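Local coordinates for protein endostatin (Mus musculus, PDB 1KOE) that inhibits angiogenesis and binds heparin, as the C-terminal fragment of the collagen XVIII alpha1 chain, at residues 41-44 against 50-53. Residues are numbered along the deposited sequence; the frame is centred on the assembly and turned at random.
Sequences RAFL and DLYS
Leu51 lays both of its methyls on one face of the Phe43 ring in the core of the C-type-lectin-like endostatin fold, CD2 making a CH-pi contact and CD1 packing beside it. Leu51 CD2 sits almost over the ring centre, 4.0 Å from the Phe43 centroid and 13° off the normal, while Leu51 CD1 is shifted toward the rim and comes within 3.6 Å of Phe43 CD1. A branched aliphatic side chain can thus cover an aromatic face with two methyls at once. Leu51 CD1 also packs against the Phe43-Leu44 peptide, 3.7 Å from Leu44 N.

The same peptide N-H closes a turn. Strand 40-42, at the border of the mixed sheet, ends in an inverse gamma turn centred on Phe43, with a weak hydrogen bond of 3.0 Å from Leu44 N to Ala42 O. Although Phe43 CB starts out away from residues 50-53, CG lies trans to the backbone N (chi1 -174°), beside the carbonyl carbon, which lets the ring return to Leu51. The side chain of Leu44 leaves for helix 19-33, touching Ile20 and Ala23, and Leu51 meets the Leu44 backbone alone.

Farther out, polar links hold both segments. Arg41 forms a salt bridge with Asp24 and a hydrogen bond with Gln49, the residue just before Asp50, and Leu51 N is hydrogen-bonded to Ser45 OG.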
loop_
_atom_site.group_PDB
_atom_site.type_symbol
_atom_site.label_atom_id
_atom_site.label_comp_id
_atom_site.label_asym_id
_atom_site.label_seq_id
_atom_site.Cartn_x
_atom_site.Cartn_y
_atom_site.Cartn_z
ATOM N N ARG A 41 0.695 9.201 1.051
ATOM C CA ARG A 41 1.466 8.590 2.117
ATOM C C ARG A 41 1.609 7.088 1.832
ATOM O O ARG A 41 0.794 6.510 1.112
ATOM C CB ARG A 41 0.782 8.855 3.459
ATOM C CG ARG A 41 0.801 10.341 3.834
ATOM C CD ARG A 41 0.786 10.574 5.325
ATOM N NE ARG A 41 1.860 9.841 5.984
ATOM C CZ ARG A 41 1.739 9.235 7.161
ATOM N NH1 ARG A 41 0.576 9.282 7.813
ATOM N NH2 ARG A 41 2.768 8.554 7.670
ATOM N N ALA A 42 2.675 6.468 2.330
ATOM C CA ALA A 42 2.886 5.041 2.109
ATOM C C ALA A 42 1.799 4.229 2.805
ATOM O O ALA A 42 1.406 4.534 3.931
ATOM C CB ALA A 42 4.269 4.629 2.603
ATOM N N PHE A 43 1.300 3.216 2.093
ATOM C CA PHE A 43 0.259 2.288 2.552
ATOM C C PHE A 43 0.959 1.246 3.460
ATOM O O PHE A 43 1.214 0.117 3.051
ATOM C CB PHE A 43 -0.345 1.621 1.288
ATOM C CG PHE A 43 -1.552 0.732 1.539
ATOM C CD1 PHE A 43 -2.830 1.279 1.706
ATOM C CD2 PHE A 43 -1.414 -0.653 1.549
ATOM C CE1 PHE A 43 -3.964 0.451 1.866
ATOM C CE2 PHE A 43 -2.534 -1.482 1.705
ATOM C CZ PHE A 43 -3.812 -0.923 1.861
ATOM N N LEU A 44 1.308 1.646 4.677
ATOM C CA LEU A 44 2.019 0.762 5.592
ATOM C C LEU A 44 1.720 1.156 7.030
ATOM O O LEU A 44 1.459 2.330 7.302
ATOM C CB LEU A 44 3.546 0.961 5.422
ATOM C CG LEU A 44 4.283 0.743 4.094
ATOM C CD1 LEU A 44 5.688 1.333 4.129
ATOM C CD2 LEU A 44 4.330 -0.745 3.792
ATOM N N ASP A 50 -1.046 3.326 12.694
ATOM C CA ASP A 50 -1.795 2.202 12.146
ATOM C C ASP A 50 -2.153 2.627 10.719
ATOM O O ASP A 50 -2.504 3.783 10.471
ATOM C CB ASP A 50 -3.103 1.991 12.899
ATOM C CG ASP A 50 -2.887 1.539 14.310
ATOM O OD1 ASP A 50 -2.073 0.617 14.516
ATOM O OD2 ASP A 50 -3.518 2.103 15.221
ATOM N N LEU A 51 -2.049 1.705 9.779
ATOM C CA LEU A 51 -2.390 1.979 8.385
ATOM C C LEU A 51 -3.808 2.569 8.285
ATOM O O LEU A 51 -4.049 3.519 7.538
ATOM C CB LEU A 51 -2.328 0.672 7.595
ATOM C CG LEU A 51 -2.918 0.577 6.183
ATOM C CD1 LEU A 51 -2.293 1.637 5.293
ATOM C CD2 LEU A 51 -2.620 -0.820 5.634
ATOM N N TYR A 52 -4.730 2.033 9.076
ATOM C CA TYR A 52 -6.115 2.501 9.033
ATOM C C TYR A 52 -6.306 4.010 9.212
ATOM O O TYR A 52 -7.128 4.630 8.533
ATOM C CB TYR A 52 -6.976 1.743 10.053
ATOM C CG TYR A 52 -8.409 2.216 10.031
ATOM C CD1 TYR A 52 -9.286 1.830 9.004
ATOM C CD2 TYR A 52 -8.883 3.093 11.011
ATOM C CE1 TYR A 52 -10.600 2.320 8.954
ATOM C CE2 TYR A 52 -10.184 3.584 10.967
ATOM C CZ TYR A 52 -11.032 3.198 9.940
ATOM O OH TYR A 52 -12.295 3.722 9.933
ATOM N N SER A 53 -5.506 4.599 10.092
ATOM C CA SER A 53 -5.598 6.016 10.424
ATOM C C SER A 53 -4.983 7.005 9.477
ATOM O O SER A 53 -5.120 8.209 9.695
ATOM C CB SER A 53 -4.967 6.242 11.791
ATOM O OG SER A 53 -5.709 5.571 12.787
#